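Local coordinates for lipolytic enzyme, G-D-S-L family (Bacteroides thetaiotaomicron, PDB 7BR2), which acts as a serine esterase of the SGNH (GDSL) hydrolase family in a gut bacterium and metabolises the drug diltiazem, at residues S37-Y42 and Y218-A223; L83-G88 and K122-L127; G212-A217 and L270-D275. All coordinates share one frame; numbering follows the deposited sequence.

Contact 1 of 3, residues S37-Y42 and Y218-A223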
loop_
_atom_site.group_PDB
_atom_site.type_symbol
_atom_site.label_atom_id
_atom_site.label_comp_id
_atom_site.label_asym_id
_atom_site.label_seq_id
_atom_site.Cartn_x
_atom_site.Cartn_y
_atom_site.Cartn_z
ATOM N N SER A 37 -0.071 3.305 2.211
ATOM C CA SER A 37 -0.431 4.505 1.460
ATOM C C SER A 37 -0.999 4.146 0.084
ATOM O O SER A 37 -1.946 4.780 -0.393
ATOM C CB SER A 37 0.788 5.420 1.335
ATOM O OG SER A 37 0.446 6.672 0.765
ATOM N N PHE A 38 -0.443 3.120 -0.562
ATOM C CA PHE A 38 -0.949 2.687 -1.863
ATOM C C PHE A 38 -2.348 2.082 -1.729
ATOM O O PHE A 38 -3.216 2.291 -2.589
ATOM C CB PHE A 38 0.038 1.683 -2.470
ATOM C CG PHE A 38 1.398 2.276 -2.803
ATOM C CD1 PHE A 38 1.559 3.647 -2.976
ATOM C CD2 PHE A 38 2.512 1.452 -2.950
ATOM C CE1 PHE A 38 2.797 4.183 -3.290
ATOM C CE2 PHE A 38 3.764 1.986 -3.251
ATOM C CZ PHE A 38 3.904 3.351 -3.433
ATOM N N ILE A 39 -2.592 1.357 -0.635
ATOM C CA ILE A 39 -3.925 0.806 -0.374
ATOM C C ILE A 39 -4.944 1.926 -0.158
ATOM O O ILE A 39 -6.060 1.905 -0.712
ATOM C CB ILE A 39 -3.882 -0.151 0.829
ATOM C CG1 ILE A 39 -3.071 -1.412 0.513
ATOM C CG2 ILE A 39 -5.288 -0.534 1.242
ATOM C CD1 ILE A 39 -2.744 -2.270 1.772
ATOM N N TRP A 40 -4.587 2.913 0.671
ATOM C CA TRP A 40 -5.475 4.056 0.855
ATOM C C TRP A 40 -5.716 4.763 -0.475
ATOM O O TRP A 40 -6.844 5.168 -0.764
ATOM C CB TRP A 40 -4.902 5.020 1.899
ATOM C CG TRP A 40 -5.922 5.953 2.520
ATOM C CD1 TRP A 40 -7.251 6.059 2.203
ATOM C CD2 TRP A 40 -5.685 6.915 3.563
ATOM N NE1 TRP A 40 -7.846 7.023 2.978
ATOM C CE2 TRP A 40 -6.911 7.563 3.822
ATOM C CE3 TRP A 40 -4.551 7.291 4.302
ATOM C CZ2 TRP A 40 -7.037 8.568 4.793
ATOM C CZ3 TRP A 40 -4.676 8.289 5.264
ATOM C CH2 TRP A 40 -5.911 8.918 5.498
ATOM N N LEU A 41 -4.671 4.900 -1.303
ATOM C CA LEU A 41 -4.833 5.513 -2.620
ATOM C C LEU A 41 -5.879 4.771 -3.453
ATOM O O LEU A 41 -6.688 5.388 -4.165
ATOM C CB LEU A 41 -3.483 5.528 -3.343
ATOM C CG LEU A 41 -3.436 6.168 -4.732
ATOM C CD1 LEU A 41 -3.906 7.600 -4.645
ATOM C CD2 LEU A 41 -2.001 6.106 -5.299
ATOM N N TYR A 42 -5.865 3.443 -3.387
ATOM C CA TYR A 42 -6.911 2.685 -4.060
ATOM C C TYR A 42 -8.290 3.086 -3.548
ATOM O O TYR A 42 -9.202 3.366 -4.333
ATOM C CB TYR A 42 -6.700 1.187 -3.872
ATOM C CG TYR A 42 -7.741 0.362 -4.586
ATOM C CD1 TYR A 42 -7.570 -0.001 -5.914
ATOM C CD2 TYR A 42 -8.897 -0.059 -3.930
ATOM C CE1 TYR A 42 -8.522 -0.762 -6.573
ATOM C CE2 TYR A 42 -9.849 -0.823 -4.580
ATOM C CZ TYR A 42 -9.656 -1.170 -5.901
ATOM O OH TYR A 42 -10.591 -1.923 -6.560
ATOM N N TYR A 218 -1.279 -4.446 -3.955
ATOM C CA TYR A 218 -2.032 -5.247 -4.911
ATOM C C TYR A 218 -2.550 -6.517 -4.255
ATOM O O TYR A 218 -3.736 -6.844 -4.350
ATOM C CB TYR A 218 -1.122 -5.590 -6.100
ATOM C CG TYR A 218 -1.561 -6.814 -6.865
ATOM C CD1 TYR A 218 -2.616 -6.748 -7.766
ATOM C CD2 TYR A 218 -0.960 -8.050 -6.639
ATOM C CE1 TYR A 218 -3.034 -7.864 -8.448
ATOM C CE2 TYR A 218 -1.377 -9.174 -7.307
ATOM C CZ TYR A 218 -2.412 -9.081 -8.217
ATOM O OH TYR A 218 -2.831 -10.210 -8.888
ATOM N N LEU A 219 -1.672 -7.219 -3.541
ATOM C CA LEU A 219 -2.061 -8.477 -2.920
ATOM C C LEU A 219 -3.091 -8.266 -1.820
ATOM O O LEU A 219 -4.036 -9.056 -1.691
ATOM C CB LEU A 219 -0.826 -9.194 -2.374
ATOM C CG LEU A 219 0.101 -9.737 -3.464
ATOM C CD1 LEU A 219 1.453 -10.155 -2.894
ATOM C CD2 LEU A 219 -0.602 -10.901 -4.192
ATOM N N PHE A 220 -2.937 -7.204 -1.016
ATOM C CA PHE A 220 -3.920 -6.965 0.038
ATOM C C PHE A 220 -5.266 -6.583 -0.559
ATOM O O PHE A 220 -6.317 -7.011 -0.066
ATOM C CB PHE A 220 -3.418 -5.882 0.999
ATOM C CG PHE A 220 -4.250 -5.733 2.241
ATOM C CD1 PHE A 220 -3.933 -6.432 3.398
ATOM C CD2 PHE A 220 -5.351 -4.897 2.255
ATOM C CE1 PHE A 220 -4.715 -6.300 4.540
ATOM C CE2 PHE A 220 -6.123 -4.750 3.395
ATOM C CZ PHE A 220 -5.805 -5.454 4.539
ATOM N N LEU A 221 -5.253 -5.819 -1.646
ATOM C CA LEU A 221 -6.501 -5.481 -2.317
ATOM C C LEU A 221 -7.144 -6.718 -2.936
ATOM O O LEU A 221 -8.372 -6.851 -2.943
ATOM C CB LEU A 221 -6.244 -4.424 -3.389
ATOM C CG LEU A 221 -5.802 -3.085 -2.802
ATOM C CD1 LEU A 221 -5.306 -2.165 -3.896
ATOM C CD2 LEU A 221 -6.954 -2.466 -2.018
ATOM N N LYS A 222 -6.329 -7.646 -3.442
ATOM C CA LYS A 222 -6.882 -8.891 -3.969
ATOM C C LYS A 222 -7.482 -9.727 -2.844
ATOM O O LYS A 222 -8.553 -10.323 -3.005
ATOM C CB LYS A 222 -5.814 -9.657 -4.769
ATOM C CG LYS A 222 -6.213 -11.076 -5.229
ATOM C CD LYS A 222 -5.346 -11.579 -6.408
ATOM C CE LYS A 222 -4.324 -12.567 -5.889
ATOM N NZ LYS A 222 -3.429 -13.113 -6.932
ATOM N N ALA A 223 -6.836 -9.737 -1.681
ATOM C CA ALA A 223 -7.411 -10.400 -0.516
ATOM C C ALA A 223 -8.700 -9.737 -0.051
ATOM O O ALA A 223 -9.491 -10.369 0.657
ATOM C CB ALA A 223 -6.396 -10.435 0.629
#

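Contact 2 of 3, residues L83-G88 and K122-L127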
loop_
_atom_site.group_PDB
_atom_site.type_symbol
_atom_site.label_atom_id
_atom_site.label_comp_id
_atom_site.label_asym_id
_atom_site.label_seq_id
_atom_site.Cartn_x
_atom_site.Cartn_y
_atom_site.Cartn_z
ATOM N N LEU A 83 -7.550 -3.696 12.461
ATOM C CA LEU A 83 -6.140 -3.714 12.846
ATOM C C LEU A 83 -5.439 -4.839 12.095
ATOM O O LEU A 83 -5.811 -6.008 12.235
ATOM C CB LEU A 83 -5.979 -3.903 14.360
ATOM C CG LEU A 83 -4.555 -4.057 14.925
ATOM C CD1 LEU A 83 -3.732 -2.820 14.678
ATOM C CD2 LEU A 83 -4.575 -4.384 16.405
ATOM N N MET A 84 -4.469 -4.481 11.259
ATOM C CA MET A 84 -3.619 -5.450 10.586
ATOM C C MET A 84 -2.316 -5.604 11.364
ATOM O O MET A 84 -1.743 -4.614 11.820
ATOM C CB MET A 84 -3.348 -5.018 9.144
ATOM C CG MET A 84 -4.459 -5.386 8.156
ATOM S SD MET A 84 -6.093 -4.668 8.500
ATOM C CE MET A 84 -5.766 -2.908 8.360
ATOM N N VAL A 85 -1.867 -6.849 11.535
ATOM C CA VAL A 85 -0.716 -7.178 12.374
ATOM C C VAL A 85 0.277 -7.990 11.547
ATOM O O VAL A 85 -0.070 -9.058 11.031
ATOM C CB VAL A 85 -1.136 -7.946 13.641
ATOM C CG1 VAL A 85 0.062 -8.256 14.524
ATOM C CG2 VAL A 85 -2.207 -7.176 14.422
ATOM N N THR A 86 1.492 -7.465 11.379
ATOM C CA THR A 86 2.560 -8.137 10.645
ATOM C C THR A 86 3.878 -7.980 11.393
ATOM O O THR A 86 4.158 -6.918 11.961
ATOM C CB THR A 86 2.700 -7.593 9.219
ATOM O OG1 THR A 86 3.643 -8.401 8.499
ATOM C CG2 THR A 86 3.167 -6.129 9.215
ATOM N N PHE A 87 4.671 -9.047 11.418
ATOM C CA PHE A 87 5.939 -9.052 12.138
ATOM C C PHE A 87 6.715 -10.287 11.711
ATOM O O PHE A 87 6.210 -11.138 10.970
ATOM C CB PHE A 87 5.743 -9.046 13.661
ATOM C CG PHE A 87 5.137 -10.311 14.199
ATOM C CD1 PHE A 87 3.806 -10.610 13.964
ATOM C CD2 PHE A 87 5.904 -11.208 14.925
ATOM C CE1 PHE A 87 3.253 -11.779 14.449
ATOM C CE2 PHE A 87 5.358 -12.371 15.414
ATOM C CZ PHE A 87 4.029 -12.660 15.177
ATOM N N GLY A 88 7.961 -10.380 12.169
ATOM C CA GLY A 88 8.766 -11.565 11.942
ATOM C C GLY A 88 10.087 -11.297 11.250
ATOM O O GLY A 88 11.021 -12.084 11.402
ATOM N N LYS A 122 -3.498 -12.166 23.319
ATOM C CA LYS A 122 -4.350 -11.921 24.469
ATOM C C LYS A 122 -4.934 -10.513 24.424
ATOM O O LYS A 122 -6.131 -10.327 24.676
ATOM C CB LYS A 122 -3.568 -12.149 25.761
ATOM C CG LYS A 122 -4.367 -11.752 26.979
ATOM C CD LYS A 122 -3.786 -12.291 28.282
ATOM C CE LYS A 122 -4.860 -12.224 29.386
ATOM N NZ LYS A 122 -5.420 -10.846 29.576
ATOM N N ARG A 123 -4.111 -9.502 24.088
ATOM C CA ARG A 123 -4.667 -8.144 24.022
ATOM C C ARG A 123 -5.733 -8.030 22.939
ATOM O O ARG A 123 -6.774 -7.401 23.148
ATOM C CB ARG A 123 -3.582 -7.088 23.787
ATOM C CG ARG A 123 -2.424 -7.114 24.752
ATOM C CD ARG A 123 -2.811 -6.597 26.155
ATOM N NE ARG A 123 -3.763 -5.483 26.176
ATOM C CZ ARG A 123 -3.411 -4.194 26.226
ATOM N NH1 ARG A 123 -4.343 -3.245 26.266
ATOM N NH2 ARG A 123 -2.125 -3.851 26.232
ATOM N N PHE A 124 -5.486 -8.626 21.775
ATOM C CA PHE A 124 -6.422 -8.521 20.663
ATOM C C PHE A 124 -7.748 -9.193 20.990
ATOM O O PHE A 124 -8.814 -8.702 20.603
ATOM C CB PHE A 124 -5.800 -9.113 19.397
ATOM C CG PHE A 124 -4.533 -8.412 18.952
ATOM C CD1 PHE A 124 -4.298 -7.079 19.278
ATOM C CD2 PHE A 124 -3.562 -9.099 18.242
ATOM C CE1 PHE A 124 -3.133 -6.438 18.872
ATOM C CE2 PHE A 124 -2.391 -8.473 17.834
ATOM C CZ PHE A 124 -2.175 -7.138 18.144
ATOM N N LYS A 125 -7.706 -10.316 21.710
ATOM C CA LYS A 125 -8.943 -11.013 22.054
ATOM C C LYS A 125 -9.847 -10.166 22.948
ATOM O O LYS A 125 -11.069 -10.340 22.944
ATOM C CB LYS A 125 -8.605 -12.349 22.722
ATOM C CG LYS A 125 -7.833 -13.247 21.763
ATOM C CD LYS A 125 -7.958 -14.719 22.023
ATOM C CE LYS A 125 -8.089 -15.099 23.456
ATOM N NZ LYS A 125 -8.087 -16.584 23.486
ATOM N N GLU A 126 -9.269 -9.235 23.702
ATOM C CA GLU A 126 -10.044 -8.402 24.607
ATOM C C GLU A 126 -10.668 -7.175 23.948
ATOM O O GLU A 126 -11.488 -6.513 24.592
ATOM C CB GLU A 126 -9.158 -7.981 25.786
ATOM C CG GLU A 126 -8.837 -9.145 26.729
ATOM C CD GLU A 126 -10.114 -9.819 27.231
ATOM O OE1 GLU A 126 -11.098 -9.096 27.517
ATOM O OE2 GLU A 126 -10.149 -11.067 27.319
ATOM N N LEU A 127 -10.349 -6.877 22.692
ATOM C CA LEU A 127 -10.840 -5.652 22.050
ATOM C C LEU A 127 -12.321 -5.798 21.711
ATOM O O LEU A 127 -12.706 -6.775 21.061
ATOM C CB LEU A 127 -10.050 -5.340 20.788
ATOM C CG LEU A 127 -8.591 -4.930 20.954
ATOM C CD1 LEU A 127 -7.983 -4.697 19.586
ATOM C CD2 LEU A 127 -8.430 -3.697 21.856
#

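Contact 3 of 3, residues G212-A217 and L270-D275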
loop_
_atom_site.group_PDB
_atom_site.type_symbol
_atom_site.label_atom_id
_atom_site.label_comp_id
_atom_site.label_asym_id
_atom_site.label_seq_id
_atom_site.Cartn_x
_atom_site.Cartn_y
_atom_site.Cartn_z
ATOM N N GLY A 212 7.857 -3.178 -4.733
ATOM C CA GLY A 212 7.466 -4.211 -3.793
ATOM C C GLY A 212 6.274 -3.801 -2.953
ATOM O O GLY A 212 5.358 -4.600 -2.726
ATOM N N HIS A 213 6.258 -2.543 -2.497
ATOM C CA HIS A 213 5.131 -2.062 -1.709
ATOM C C HIS A 213 3.868 -1.973 -2.552
ATOM O O HIS A 213 2.769 -2.225 -2.046
ATOM C CB HIS A 213 5.483 -0.716 -1.071
ATOM C CG HIS A 213 6.315 -0.859 0.161
ATOM N ND1 HIS A 213 5.772 -1.166 1.391
ATOM C CD2 HIS A 213 7.655 -0.835 0.338
ATOM C CE1 HIS A 213 6.742 -1.296 2.279
ATOM N NE2 HIS A 213 7.895 -1.094 1.667
ATOM N N MET A 214 4.001 -1.675 -3.844
ATOM C CA MET A 214 2.814 -1.665 -4.689
ATOM C C MET A 214 2.315 -3.086 -4.928
ATOM O O MET A 214 1.102 -3.315 -4.981
ATOM C CB MET A 214 3.101 -0.945 -6.003
ATOM C CG MET A 214 1.858 -0.626 -6.812
ATOM S SD MET A 214 0.533 0.159 -5.859
ATOM C CE MET A 214 -0.856 -0.873 -6.312
ATOM N N VAL A 215 3.225 -4.057 -5.031
ATOM C CA VAL A 215 2.800 -5.453 -5.113
ATOM C C VAL A 215 2.102 -5.866 -3.829
ATOM O O VAL A 215 1.093 -6.581 -3.852
ATOM C CB VAL A 215 3.998 -6.369 -5.440
ATOM C CG1 VAL A 215 3.651 -7.814 -5.168
ATOM C CG2 VAL A 215 4.405 -6.197 -6.898
ATOM N N MET A 216 2.624 -5.423 -2.690
ATOM C CA MET A 216 1.982 -5.734 -1.418
ATOM C C MET A 216 0.583 -5.135 -1.357
ATOM O O MET A 216 -0.367 -5.782 -0.888
ATOM C CB MET A 216 2.836 -5.215 -0.259
ATOM C CG MET A 216 4.098 -6.010 -0.046
ATOM S SD MET A 216 5.282 -5.215 1.069
ATOM C CE MET A 216 4.530 -5.576 2.662
ATOM N N ALA A 217 0.441 -3.892 -1.820
ATOM C CA ALA A 217 -0.873 -3.271 -1.872
ATOM C C ALA A 217 -1.792 -4.056 -2.787
ATOM O O ALA A 217 -2.951 -4.316 -2.441
ATOM C CB ALA A 217 -0.748 -1.818 -2.326
ATOM N N LEU A 270 -12.279 6.934 -10.388
ATOM C CA LEU A 270 -11.132 7.392 -11.153
ATOM C C LEU A 270 -10.172 6.234 -11.395
ATOM O O LEU A 270 -10.249 5.207 -10.712
ATOM C CB LEU A 270 -10.411 8.527 -10.405
ATOM C CG LEU A 270 -11.181 9.831 -10.171
ATOM C CD1 LEU A 270 -10.351 10.812 -9.326
ATOM C CD2 LEU A 270 -11.601 10.466 -11.491
ATOM N N PRO A 271 -9.288 6.329 -12.395
ATOM C CA PRO A 271 -8.247 5.302 -12.546
ATOM C C PRO A 271 -7.263 5.340 -11.386
ATOM O O PRO A 271 -7.103 6.350 -10.695
ATOM C CB PRO A 271 -7.558 5.671 -13.863
ATOM C CG PRO A 271 -7.791 7.141 -14.011
ATOM C CD PRO A 271 -9.155 7.395 -13.407
ATOM N N TYR A 272 -6.595 4.212 -11.179
ATOM C CA TYR A 272 -5.568 4.147 -10.152
ATOM C C TYR A 272 -4.302 4.804 -10.671
ATOM O O TYR A 272 -3.797 4.405 -11.727
ATOM C CB TYR A 272 -5.268 2.720 -9.746
ATOM C CG TYR A 272 -4.387 2.672 -8.527
ATOM C CD1 TYR A 272 -4.937 2.762 -7.247
ATOM C CD2 TYR A 272 -3.000 2.585 -8.647
ATOM C CE1 TYR A 272 -4.133 2.734 -6.122
ATOM C CE2 TYR A 272 -2.189 2.558 -7.526
ATOM C CZ TYR A 272 -2.761 2.640 -6.266
ATOM O OH TYR A 272 -1.956 2.606 -5.148
ATOM N N PRO A 273 -3.790 5.831 -10.000
ATOM C CA PRO A 273 -2.585 6.512 -10.476
ATOM C C PRO A 273 -1.320 5.874 -9.931
ATOM O O PRO A 273 -1.242 5.468 -8.768
ATOM C CB PRO A 273 -2.781 7.942 -9.960
ATOM C CG PRO A 273 -3.556 7.764 -8.722
ATOM C CD PRO A 273 -4.422 6.537 -8.877
ATOM N N LEU A 274 -0.312 5.795 -10.803
ATOM C CA LEU A 274 0.950 5.134 -10.499
ATOM C C LEU A 274 2.077 6.150 -10.563
ATOM O O LEU A 274 2.250 6.840 -11.576
ATOM C CB LEU A 274 1.210 3.981 -11.472
ATOM C CG LEU A 274 0.209 2.836 -11.329
ATOM C CD1 LEU A 274 0.258 1.870 -12.507
ATOM C CD2 LEU A 274 0.399 2.096 -10.006
ATOM N N ASP A 275 2.817 6.264 -9.472
ATOM C CA ASP A 275 3.986 7.129 -9.441
ATOM C C ASP A 275 5.115 6.468 -10.228
ATOM O O ASP A 275 5.448 5.297 -9.990
ATOM C CB ASP A 275 4.398 7.364 -7.991
ATOM C CG ASP A 275 5.222 8.617 -7.813
ATOM O OD1 ASP A 275 5.710 9.167 -8.823
ATOM O OD2 ASP A 275 5.386 9.034 -6.645
#

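Contact 1 of 3, residues S37-Y42 and Y218-A223
Y42, whose ring packs on L221, donates its backbone N to F38 O at 3.0 Å, and that carbonyl oxygen also accepts the hydroxyl of Y272, so two donors grip one buried acceptor. Across the interface itself the chemistry is purely apolar. The axes of 37-42 and 218-223 pass 9.8 Å apart at -50°, close to the classical angle of ridges-into-grooves helix packing, with I39 and L221 the nearest backbone pair. L221 brings its forked end against the root of the tyrosine side chain: its CD1 lies 3.6 Å from Y42 CG, while L221 CD2 reaches Y42 CD2 at the same 3.6 Å. Both methyls approach obliquely from one side, CD1 at the CB-CG root and CD2 at Y42 CD2. I39 works through both of its branches. With CG1 anti to the carbonyl carbon (chi1 -67°) and the chain then extended, I39 CD1 is carried to F220 CD2 at 3.7 Å and also touches F220 CB and CG, the two side chains crossing at roughly a right angle. The other branch, I39 CG2, slides past L221 CD2 at 4.1 Å. All four residues are buried. Beyond them, F220 meets F24 of strand 21-26 edge-to-face, Y42 meets the ring of F226, and L221 touches M300, so helix 210-223 lies between the parallel sheet and helix 296-300, while the side of helix 35-46 bearing S37 and L41 packs on helix 344-377.

Contact 2 of 3, residues L83-G88 and K122-L127
F124, on helix 102-125, reaches across to L83 and V85 of strand 82-85, and its side chain can be followed outward atom by atom. From CB, a first torsion that sets CG anti to the carbonyl carbon (chi1 -61°) sends the ring toward the strand, and the contacts begin at the first ring carbon beyond CG. F124 CD1 comes within 3.9 Å of L83 CD2, and F124 CE1 approaches the same methyl more closely, at 3.5 Å. At the far end, F124 CZ is shared: V85 CG2 lies 3.7 Å from it, and L83 CD2 stands at 4.0 Å from that same CZ. On the remaining flank F124 CE2 meets V85 CG2 at 3.7 Å, with V85 CG1 a little farther off. Both methyl groups lie oblique to the ring; the L83 and F124 side chains cross at about a right angle, and V85 comes from the opposite direction. The strand supplies L83 and V85 as alternate residues, two apart and so on the same side of the sheet. W175 also touches F124, and R123 beside it makes a salt bridge to D72 of helix 64-75. Strand 82-85, helix 102-125 and the adjacent parallel strand 131-136 form a beta-alpha-beta crossover, whose hydrophobic seam F124 fills, as in the three-layer alpha/beta/alpha fold of this family.

Contact 3 of 3, residues G212-A217 and L270-D275
M214 and L274 mark the closest backbone approach, their CA atoms 9.1 Å apart, where a segment of helix 210-223 faces an extended loop of irregular backbone. Side chains bridge that distance, chiefly through a Met-aromatic contact between M214 and Y272. The sulfur sits obliquely to the ring, M214 SD lying 5.0 Å from the Y272 ring centroid and 63° off the ring normal. Its nearest neighbour across the contact is the oxygen, with M214 SD 3.6 Å from Y272 OH, while M214 CE packs 3.9 Å from Y272 CE2. The methionine gets there by leaving the helix with CG anti to the backbone N (chi1 -168°) and then bending at both following torsions, which turns the thioether toward the phenol end of the tyrosine as that residue comes from the opposite direction. The loop also shapes the ring's surroundings: P273 CD lies over one face, 3.9 Å above the Y272 ring plane and offset toward the rim, and F296 meets the ring edge-to-face. The hydroxyl's polar partner is F38 O on helix 35-46, so the tyrosine tip wedges between two helices. Putting a phenylalanine here would probably leave F38 O without that second donor and open a small gap beside the methionine sulfur. The loop backbone is held by Y272 N to N301 OD1 and by L274 N to Y346 OH. L274 CD2 comes up to the edge of the Y272 ring, in its plane, and approaches M214 CG at 4.4 Å.

Contacts 1 and 3 lie about 7 Å apart between centres, near the centre of the molecule, and share helix 210-223, which follows the probable catalytic D204 and H207. Their segments alternate along the sequence; helix 35-46 and the 270-275 loop both pack on helix 210-223 and touch each other through F38 and Y272. Contact 2, about 20 Å from contact 1, is nested in the loop contact 1 closes and linked to it through F220, which packs on M84 of strand 82-85. It closes before contact 3 opens, with about 26 Å between their centres and no touch. The parallel sheet thereby joins crossover helix to helix pair, and the later loop fastens onto the hydrolase core.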